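Long-range contacts in phosphatidylglycerol lysyltransferase C-terminal domain-containing protein (Bacteroides thetaiotaomicron, PDB 2HQY), which is of unknown function but binds coenzyme A and belongs to the phosphatidylglycerol lysyltransferase C-terminal family, so it probably transfers an acyl or aminoacyl group: residues R24-D28 and T286-K290; A121-R127 and I262-E268. One frame throughout, in Å; residues are numbered along the deposited sequence.

Contact 1: R24-D28 and T286-K290; sequences RRNCD and TILEK
Lys290 NZ sits among three carboxylates. Across this contact Asp28 OD2 lies 3.5 Å from Lys290 NZ, a long salt bridge; the main hold comes from Asp122 OD1, its strongest partner, with Glu268 OE2 as a further salt bridge. The four charged ends thus crowd together, and a single positive charge among three negative ones would probably favour the protonated lysine. Lysine suits the place because its chain, extended beyond CG, carries the charge past Asn26 to these carboxylates. On the way Lys290 CE comes 3.9 Å from Asn26 CB, and its NZ comes within 3.8 Å of Cys27 SG, a packing contact.

Leucine supplies the apolar middle. With CG anti to the backbone N (chi1 -175°), Leu288 sends its CD2 branch at the loop, 3.8 Å from Asn26 CB and 4.0 Å from the carbonyl carbon of Arg25. The compact methylene of Asn26 lets both this methyl and the Lys290 chain come close.

Arg25 runs out along the other flank. Its chain bends at chi3 (-64°), and the guanidinium meets Thr286 crosswise. Both branches of Thr286 face NH2 of Arg25, CG2 at 3.9 Å and OG1, obliquely, at 3.8 Å, too long to be counted as a hydrogen bond. The same cation makes a cation-pi contact with Tyr263.

Residues 24-28 belong to the loop between helix 12-19 and helix 31-36, where Cys27 O accepts from Asn33 ND2. Arg24 ties the loop to strand 61-69 through the carbonyls of Met66 and Pro67, and strand 286-295 lies beside strand 122-126, where backbone hydrogen bonds join Thr286 to Ile124 and Leu288 to Asp122.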
ATOM      1  N   ARG A  24      -8.365 -11.378 -22.130  1.00 21.48           N
ATOM      2  CA  ARG A  24      -8.267 -11.769 -20.724  1.00 21.33           C
ATOM      3  C   ARG A  24      -9.476 -11.289 -19.934  1.00 20.09           C
ATOM      4  O   ARG A  24      -9.792 -10.114 -19.952  1.00 19.70           O
ATOM      5  CB  ARG A  24      -6.979 -11.186 -20.142  1.00 22.55           C
ATOM      6  CG  ARG A  24      -5.769 -11.533 -21.002  1.00 25.24           C
ATOM      7  CD  ARG A  24      -5.214 -12.895 -20.646  1.00 29.22           C
ATOM      8  NE  ARG A  24      -4.471 -12.758 -19.409  1.00 32.21           N
ATOM      9  CZ  ARG A  24      -3.169 -12.492 -19.330  1.00 31.38           C
ATOM     10  NH1 ARG A  24      -2.623 -12.350 -18.132  1.00 30.39           N
ATOM     11  NH2 ARG A  24      -2.417 -12.382 -20.434  1.00 29.75           N
ATOM     12  N   ARG A  25     -10.141 -12.206 -19.235  1.00 18.99           N
ATOM     13  CA  ARG A  25     -11.360 -11.869 -18.511  1.00 18.41           C
ATOM     14  C   ARG A  25     -11.207 -11.910 -16.987  1.00 18.65           C
ATOM     15  O   ARG A  25     -12.163 -11.668 -16.249  1.00 18.22           O
ATOM     16  CB  ARG A  25     -12.496 -12.777 -18.969  1.00 19.02           C
ATOM     17  CG  ARG A  25     -12.761 -12.661 -20.454  1.00 19.60           C
ATOM     18  CD  ARG A  25     -13.990 -13.440 -20.854  1.00 21.25           C
ATOM     19  NE  ARG A  25     -13.841 -14.878 -20.646  1.00 22.16           N
ATOM     20  CZ  ARG A  25     -14.834 -15.762 -20.779  1.00 24.76           C
ATOM     21  NH1 ARG A  25     -16.061 -15.360 -21.098  1.00 23.95           N
ATOM     22  NH2 ARG A  25     -14.607 -17.055 -20.577  1.00 23.74           N
ATOM     23  N   ASN A  26     -10.011 -12.217 -16.501  1.00 18.41           N
ATOM     24  CA  ASN A  26      -9.900 -12.385 -15.055  1.00 18.79           C
ATOM     25  C   ASN A  26      -9.905 -11.063 -14.279  1.00 16.88           C
ATOM     26  O   ASN A  26      -9.350 -10.036 -14.742  1.00 15.59           O
ATOM     27  CB  ASN A  26      -8.766 -13.305 -14.668  1.00 21.13           C
ATOM     28  CG  ASN A  26      -7.449 -12.719 -14.948  1.00 24.10           C
ATOM     29  OD1 ASN A  26      -7.098 -12.491 -16.103  1.00 31.01           O
ATOM     30  ND2 ASN A  26      -6.663 -12.521 -13.896  1.00 29.89           N
ATOM     31  N   CYS A  27     -10.573 -11.091 -13.130  1.00 16.02           N
ATOM     32  CA  CYS A  27     -10.888  -9.869 -12.390  1.00 16.71           C
ATOM     33  C   CYS A  27      -9.632  -9.195 -11.905  1.00 16.33           C
ATOM     34  O   CYS A  27      -9.645  -7.998 -11.624  1.00 16.15           O
ATOM     35  CB  CYS A  27     -11.821 -10.163 -11.196  1.00 17.74           C
ATOM     36  SG  CYS A  27     -11.103 -11.171  -9.886  1.00 18.78           S
ATOM     37  N   ASP A  28      -8.540  -9.955 -11.789  1.00 16.71           N
ATOM     38  CA  ASP A  28      -7.288  -9.348 -11.311  1.00 17.81           C
ATOM     39  C   ASP A  28      -6.725  -8.317 -12.283  1.00 17.06           C
ATOM     40  O   ASP A  28      -5.797  -7.585 -11.927  1.00 17.48           O
ATOM     41  CB  ASP A  28      -6.255 -10.407 -10.971  1.00 18.97           C
ATOM     42  CG  ASP A  28      -6.674 -11.229  -9.748  1.00 24.60           C
ATOM     43  OD1 ASP A  28      -7.329 -10.652  -8.838  1.00 32.16           O
ATOM     44  OD2 ASP A  28      -6.362 -12.420  -9.689  1.00 29.01           O
ATOM     45  N   THR A 286     -19.277 -19.728 -17.090  1.00 21.86           N
ATOM     46  CA  THR A 286     -17.884 -20.149 -17.034  1.00 22.54           C
ATOM     47  C   THR A 286     -17.382 -20.019 -15.613  1.00 21.84           C
ATOM     48  O   THR A 286     -17.671 -19.027 -14.936  1.00 21.30           O
ATOM     49  CB  THR A 286     -16.990 -19.248 -17.916  1.00 22.68           C
ATOM     50  OG1 THR A 286     -17.344 -19.431 -19.284  1.00 24.84           O
ATOM     51  CG2 THR A 286     -15.500 -19.586 -17.740  1.00 24.90           C
ATOM     52  N   ILE A 287     -16.650 -21.030 -15.159  1.00 20.62           N
ATOM     53  CA  ILE A 287     -15.863 -20.883 -13.946  1.00 20.82           C
ATOM     54  C   ILE A 287     -14.409 -20.834 -14.408  1.00 20.81           C
ATOM     55  O   ILE A 287     -13.863 -21.829 -14.920  1.00 19.87           O
ATOM     56  CB  ILE A 287     -16.175 -22.000 -12.934  1.00 21.00           C
ATOM     57  CG1 ILE A 287     -17.613 -21.808 -12.417  1.00 22.24           C
ATOM     58  CG2 ILE A 287     -15.182 -21.958 -11.770  1.00 20.69           C
ATOM     59  CD1 ILE A 287     -18.138 -23.000 -11.724  1.00 25.31           C
ATOM     60  N   LEU A 288     -13.828 -19.644 -14.314  1.00 19.64           N
ATOM     61  CA  LEU A 288     -12.548 -19.351 -14.932  1.00 20.29           C
ATOM     62  C   LEU A 288     -11.432 -19.756 -13.977  1.00 20.30           C
ATOM     63  O   LEU A 288     -11.133 -19.042 -13.042  1.00 20.19           O
ATOM     64  CB  LEU A 288     -12.469 -17.853 -15.275  1.00 20.75           C
ATOM     65  CG  LEU A 288     -11.241 -17.361 -16.055  1.00 22.40           C
ATOM     66  CD1 LEU A 288     -11.197 -17.893 -17.503  1.00 23.15           C
ATOM     67  CD2 LEU A 288     -11.187 -15.832 -16.019  1.00 20.97           C
ATOM     68  N   GLU A 289     -10.835 -20.921 -14.197  1.00 20.72           N
ATOM     69  CA  GLU A 289      -9.738 -21.387 -13.342  1.00 21.85           C
ATOM     70  C   GLU A 289      -8.479 -20.567 -13.555  1.00 21.16           C
ATOM     71  O   GLU A 289      -8.251 -20.042 -14.644  1.00 21.82           O
ATOM     72  CB  GLU A 289      -9.451 -22.871 -13.619  1.00 22.59           C
ATOM     73  CG  GLU A 289     -10.710 -23.682 -13.681  1.00 27.26           C
ATOM     74  CD  GLU A 289     -10.516 -25.007 -14.395  1.00 35.04           C
ATOM     75  OE1 GLU A 289      -9.817 -25.054 -15.447  1.00 37.73           O
ATOM     76  OE2 GLU A 289     -11.069 -26.001 -13.890  1.00 37.94           O
ATOM     77  N   LYS A 290      -7.667 -20.451 -12.512  1.00 21.20           N
ATOM     78  CA  LYS A 290      -6.445 -19.671 -12.597  1.00 21.67           C
ATOM     79  C   LYS A 290      -5.300 -20.525 -12.120  1.00 22.58           C
ATOM     80  O   LYS A 290      -5.326 -21.041 -10.989  1.00 23.30           O
ATOM     81  CB  LYS A 290      -6.534 -18.422 -11.744  1.00 20.83           C
ATOM     82  CG  LYS A 290      -7.702 -17.527 -12.108  1.00 19.70           C
ATOM     83  CD  LYS A 290      -7.735 -16.300 -11.219  1.00 21.09           C
ATOM     84  CE  LYS A 290      -8.995 -15.523 -11.487  1.00 17.55           C
ATOM     85  NZ  LYS A 290      -9.152 -14.408 -10.493  1.00 16.98           N
TER

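Contact 2: A121-R127 and I262-E268; sequences ADYIYLR and IYINREE
Tyr125 and Ile264 form the hydrogen-bonded pair of an antiparallel β-bridge, joining strand 122-126 to strand 263-265 in this member of the acetyltransferase clan. Ile264 N reaches Tyr125 O at 2.7 Å, and Tyr125 N returns a bond to Ile264 O. Tyr123 O accepts from Arg266 N and Tyr123 N donates to Glu267 O, while Arg127 N donates to Ile262 O.

Among polar side chains, Asn265 ND2 gives Asp122 OD2 a nearly straight bond (2.9 Å, 175°). Asn265 CG, trans to the backbone N (chi1 -177°), brings the amide toward Asp122. The acceptor lies in the amide plane, the donor above the carboxylate plane. Asn265 OD1 makes an Asx turn, accepting from Glu267 N at 2.8 Å. Asparagine suits this spot, donating and accepting at once (ND2 also serves Arg25 O); an alanine here would probably leave Glu267 N, Arg25 O and Asp122 OD2 without this mate. Asp122 OD1 and Glu268 OE2 lie 3.8 Å apart, a repulsion that Lys290, bridging both, probably offsets in part.

Ile124, on the Asn265 face, packs CG2 on Tyr263 CB at 3.8 Å; Ile264, on the Tyr125 face, sets CD1 3.6 Å from Arg127 CA, branched methyls suiting ring and chain. Leu126 and Tyr263 diverge, yet Leu126 CD2 reaches Tyr263 CE1.

The Arg266 and Tyr125 side chains cross at about a right angle, Arg266 CD lying obliquely to the ring near Tyr125 CE2, and NH2 reaches Glu236. Water in the guanidinium plane accepts from Arg266 NE at 2.8 Å and donates to Tyr125 OH, which also bonds Lys279 O.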
ATOM      1  N   ALA A 121     -10.861 -19.343  -8.563  1.00 19.19           N
ATOM      2  CA  ALA A 121     -11.524 -19.286  -9.868  1.00 18.74           C
ATOM      3  C   ALA A 121     -12.528 -18.133  -9.872  1.00 18.13           C
ATOM      4  O   ALA A 121     -13.126 -17.854  -8.836  1.00 18.94           O
ATOM      5  CB  ALA A 121     -12.238 -20.612 -10.162  1.00 19.42           C
ATOM      6  N   ASP A 122     -12.698 -17.476 -11.021  1.00 18.26           N
ATOM      7  CA  ASP A 122     -13.687 -16.401 -11.179  1.00 17.43           C
ATOM      8  C   ASP A 122     -14.990 -16.968 -11.714  1.00 17.79           C
ATOM      9  O   ASP A 122     -15.001 -17.842 -12.596  1.00 18.30           O
ATOM     10  CB  ASP A 122     -13.240 -15.338 -12.179  1.00 17.54           C
ATOM     11  CG  ASP A 122     -12.167 -14.416 -11.653  1.00 17.19           C
ATOM     12  OD1 ASP A 122     -11.889 -14.374 -10.430  1.00 19.21           O
ATOM     13  OD2 ASP A 122     -11.609 -13.697 -12.501  1.00 18.42           O
ATOM     14  N   TYR A 123     -16.087 -16.441 -11.194  1.00 16.83           N
ATOM     15  CA  TYR A 123     -17.411 -16.761 -11.690  1.00 16.78           C
ATOM     16  C   TYR A 123     -17.785 -15.751 -12.785  1.00 16.93           C
ATOM     17  O   TYR A 123     -17.817 -14.536 -12.537  1.00 16.18           O
ATOM     18  CB  TYR A 123     -18.411 -16.665 -10.537  1.00 17.20           C
ATOM     19  CG  TYR A 123     -18.354 -17.840  -9.605  1.00 18.72           C
ATOM     20  CD1 TYR A 123     -19.308 -18.857  -9.687  1.00 18.34           C
ATOM     21  CD2 TYR A 123     -17.325 -17.948  -8.655  1.00 17.38           C
ATOM     22  CE1 TYR A 123     -19.263 -19.954  -8.839  1.00 18.75           C
ATOM     23  CE2 TYR A 123     -17.258 -19.029  -7.798  1.00 17.95           C
ATOM     24  CZ  TYR A 123     -18.234 -20.036  -7.898  1.00 17.70           C
ATOM     25  OH  TYR A 123     -18.167 -21.120  -7.067  1.00 17.05           O
ATOM     26  N   ILE A 124     -18.069 -16.267 -13.977  1.00 16.67           N
ATOM     27  CA  ILE A 124     -18.432 -15.451 -15.143  1.00 18.15           C
ATOM     28  C   ILE A 124     -19.877 -15.776 -15.589  1.00 17.67           C
ATOM     29  O   ILE A 124     -20.265 -16.940 -15.707  1.00 17.27           O
ATOM     30  CB  ILE A 124     -17.385 -15.624 -16.288  1.00 19.34           C
ATOM     31  CG1 ILE A 124     -16.009 -15.145 -15.760  1.00 22.02           C
ATOM     32  CG2 ILE A 124     -17.837 -14.890 -17.582  1.00 19.07           C
ATOM     33  CD1 ILE A 124     -14.991 -14.767 -16.805  1.00 25.76           C
ATOM     34  N   TYR A 125     -20.664 -14.726 -15.762  1.00 16.96           N
ATOM     35  CA  TYR A 125     -22.087 -14.811 -16.088  1.00 17.39           C
ATOM     36  C   TYR A 125     -22.374 -14.009 -17.354  1.00 17.27           C
ATOM     37  O   TYR A 125     -21.599 -13.120 -17.715  1.00 17.78           O
ATOM     38  CB  TYR A 125     -22.885 -14.183 -14.943  1.00 16.71           C
ATOM     39  CG  TYR A 125     -22.618 -14.788 -13.581  1.00 16.87           C
ATOM     40  CD1 TYR A 125     -23.381 -15.863 -13.101  1.00 16.50           C
ATOM     41  CD2 TYR A 125     -21.610 -14.269 -12.769  1.00 16.29           C
ATOM     42  CE1 TYR A 125     -23.128 -16.406 -11.837  1.00 15.53           C
ATOM     43  CE2 TYR A 125     -21.339 -14.797 -11.531  1.00 16.14           C
ATOM     44  CZ  TYR A 125     -22.094 -15.841 -11.064  1.00 15.81           C
ATOM     45  OH  TYR A 125     -21.797 -16.296  -9.819  1.00 16.07           O
ATOM     46  N   LEU A 126     -23.471 -14.326 -18.032  1.00 17.51           N
ATOM     47  CA  LEU A 126     -23.964 -13.488 -19.130  1.00 17.31           C
ATOM     48  C   LEU A 126     -24.649 -12.278 -18.525  1.00 16.67           C
ATOM     49  O   LEU A 126     -25.503 -12.419 -17.651  1.00 17.52           O
ATOM     50  CB  LEU A 126     -24.979 -14.234 -19.985  1.00 16.72           C
ATOM     51  CG  LEU A 126     -24.442 -15.437 -20.785  1.00 17.89           C
ATOM     52  CD1 LEU A 126     -25.556 -16.237 -21.472  1.00 19.80           C
ATOM     53  CD2 LEU A 126     -23.369 -14.977 -21.788  1.00 19.62           C
ATOM     54  N   ARG A 127     -24.295 -11.088 -18.995  1.00 17.85           N
ATOM     55  CA  ARG A 127     -25.013  -9.873 -18.584  1.00 17.67           C
ATOM     56  C   ARG A 127     -26.507 -10.006 -18.872  1.00 18.63           C
ATOM     57  O   ARG A 127     -27.334  -9.584 -18.069  1.00 19.29           O
ATOM     58  CB  ARG A 127     -24.434  -8.643 -19.290  1.00 18.21           C
ATOM     59  CG  ARG A 127     -24.937  -7.290 -18.754  1.00 20.43           C
ATOM     60  CD  ARG A 127     -24.998  -6.234 -19.862  1.00 22.90           C
ATOM     61  NE  ARG A 127     -26.276  -6.357 -20.528  1.00 32.31           N
ATOM     62  CZ  ARG A 127     -27.360  -5.642 -20.233  1.00 31.59           C
ATOM     63  NH1 ARG A 127     -27.338  -4.690 -19.302  1.00 33.44           N
ATOM     64  NH2 ARG A 127     -28.465  -5.870 -20.904  1.00 34.48           N
ATOM     65  N   ILE A 262     -20.765  -8.320 -22.639  1.00 18.71           N
ATOM     66  CA  ILE A 262     -21.500  -9.577 -22.740  1.00 19.72           C
ATOM     67  C   ILE A 262     -21.397 -10.394 -21.458  1.00 18.26           C
ATOM     68  O   ILE A 262     -22.352 -11.084 -21.084  1.00 17.85           O
ATOM     69  CB  ILE A 262     -20.965 -10.403 -23.973  1.00 19.98           C
ATOM     70  CG1 ILE A 262     -21.501  -9.792 -25.272  1.00 25.46           C
ATOM     71  CG2 ILE A 262     -21.434 -11.838 -23.961  1.00 22.68           C
ATOM     72  CD1 ILE A 262     -20.678  -8.698 -25.830  1.00 28.12           C
ATOM     73  N   TYR A 263     -20.235 -10.305 -20.796  1.00 17.44           N
ATOM     74  CA  TYR A 263     -19.932 -11.120 -19.628  1.00 17.59           C
ATOM     75  C   TYR A 263     -19.824 -10.259 -18.387  1.00 16.68           C
ATOM     76  O   TYR A 263     -19.355  -9.122 -18.450  1.00 17.20           O
ATOM     77  CB  TYR A 263     -18.617 -11.870 -19.816  1.00 17.96           C
ATOM     78  CG  TYR A 263     -18.655 -12.748 -21.027  1.00 19.33           C
ATOM     79  CD1 TYR A 263     -19.426 -13.897 -21.028  1.00 19.50           C
ATOM     80  CD2 TYR A 263     -17.960 -12.403 -22.176  1.00 19.30           C
ATOM     81  CE1 TYR A 263     -19.503 -14.711 -22.164  1.00 21.86           C
ATOM     82  CE2 TYR A 263     -18.022 -13.212 -23.318  1.00 20.84           C
ATOM     83  CZ  TYR A 263     -18.793 -14.360 -23.288  1.00 19.74           C
ATOM     84  OH  TYR A 263     -18.861 -15.177 -24.394  1.00 22.47           O
ATOM     85  N   ILE A 264     -20.253 -10.821 -17.262  1.00 16.53           N
ATOM     86  CA  ILE A 264     -20.081 -10.133 -15.973  1.00 16.44           C
ATOM     87  C   ILE A 264     -19.234 -11.062 -15.103  1.00 16.30           C
ATOM     88  O   ILE A 264     -19.588 -12.220 -14.901  1.00 16.96           O
ATOM     89  CB  ILE A 264     -21.418  -9.825 -15.255  1.00 15.40           C
ATOM     90  CG1 ILE A 264     -22.301  -8.868 -16.067  1.00 17.05           C
ATOM     91  CG2 ILE A 264     -21.102  -9.204 -13.860  1.00 15.24           C
ATOM     92  CD1 ILE A 264     -23.693  -8.638 -15.429  1.00 18.07           C
ATOM     93  N   ASN A 265     -18.088 -10.570 -14.639  1.00 16.04           N
ATOM     94  CA  ASN A 265     -17.214 -11.344 -13.766  1.00 15.94           C
ATOM     95  C   ASN A 265     -17.465 -10.889 -12.308  1.00 15.76           C
ATOM     96  O   ASN A 265     -17.172  -9.730 -11.937  1.00 15.89           O
ATOM     97  CB  ASN A 265     -15.745 -11.122 -14.184  1.00 16.07           C
ATOM     98  CG  ASN A 265     -14.748 -11.954 -13.365  1.00 17.30           C
ATOM     99  OD1 ASN A 265     -14.975 -12.251 -12.186  1.00 16.79           O
ATOM    100  ND2 ASN A 265     -13.623 -12.315 -13.992  1.00 15.50           N
ATOM    101  N   ARG A 266     -18.022 -11.783 -11.494  1.00 16.05           N
ATOM    102  CA  ARG A 266     -18.307 -11.472 -10.069  1.00 16.58           C
ATOM    103  C   ARG A 266     -17.289 -12.095  -9.108  1.00 16.23           C
ATOM    104  O   ARG A 266     -17.566 -12.274  -7.918  1.00 17.15           O
ATOM    105  CB  ARG A 266     -19.755 -11.858  -9.702  1.00 16.13           C
ATOM    106  CG  ARG A 266     -20.786 -11.080 -10.534  1.00 17.13           C
ATOM    107  CD  ARG A 266     -22.239 -11.484 -10.282  1.00 18.55           C
ATOM    108  NE  ARG A 266     -22.571 -11.388  -8.865  1.00 16.86           N
ATOM    109  CZ  ARG A 266     -22.947 -10.291  -8.222  1.00 21.34           C
ATOM    110  NH1 ARG A 266     -23.094  -9.125  -8.848  1.00 21.92           N
ATOM    111  NH2 ARG A 266     -23.183 -10.388  -6.921  1.00 23.63           N
ATOM    112  N   GLU A 267     -16.112 -12.429  -9.631  1.00 16.07           N
ATOM    113  CA  GLU A 267     -14.937 -12.776  -8.813  1.00 16.45           C
ATOM    114  C   GLU A 267     -15.050 -14.142  -8.119  1.00 17.32           C
ATOM    115  O   GLU A 267     -15.772 -15.027  -8.589  1.00 16.99           O
ATOM    116  CB  GLU A 267     -14.526 -11.602  -7.870  1.00 16.99           C
ATOM    117  CG  GLU A 267     -14.593 -10.257  -8.633  1.00 15.92           C
ATOM    118  CD  GLU A 267     -13.762  -9.118  -8.032  1.00 16.27           C
ATOM    119  OE1 GLU A 267     -13.487  -9.117  -6.817  1.00 19.11           O
ATOM    120  OE2 GLU A 267     -13.363  -8.214  -8.812  1.00 19.66           O
ATOM    121  N   GLU A 268     -14.330 -14.319  -7.020  1.00 18.12           N
ATOM    122  CA  GLU A 268     -14.045 -15.671  -6.512  1.00 18.57           C
ATOM    123  C   GLU A 268     -14.887 -16.033  -5.301  1.00 19.25           C
ATOM    124  O   GLU A 268     -15.443 -15.147  -4.650  1.00 18.07           O
ATOM    125  CB  GLU A 268     -12.564 -15.759  -6.150  1.00 19.74           C
ATOM    126  CG  GLU A 268     -11.650 -15.366  -7.281  1.00 22.56           C
ATOM    127  CD  GLU A 268     -10.885 -14.105  -7.026  1.00 30.17           C
ATOM    128  OE1 GLU A 268     -11.477 -13.139  -6.469  1.00 31.51           O
ATOM    129  OE2 GLU A 268      -9.683 -14.090  -7.399  1.00 33.13           O
TER
HETATM  130  O   HOH W   1     -22.573 -14.143  -8.189  1.00 33.35           O

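Overall arrangement
Both contacts are partly buried and share strand 122-126: contact 2 pairs it with strand 263-265, while the 286-290 end of contact 1 belongs to its other strand neighbour, 286-295. Their centres are about 8 Å apart, and along the chain contact 2 is nested inside the loop that contact 1 closes. Contact 2 is the larger, burying 714 Å² against 275 Å², and rests on backbone bonds between strands; contact 1 sets a loop against a strand, with no hydrogen bond across its segments, by apolar packing and charge. They meet at Asp122, whose OD1 lies 2.7 Å from Lys290 NZ. Coenzyme A lies nearer contact 2, about 8 Å from the Glu267 side chain.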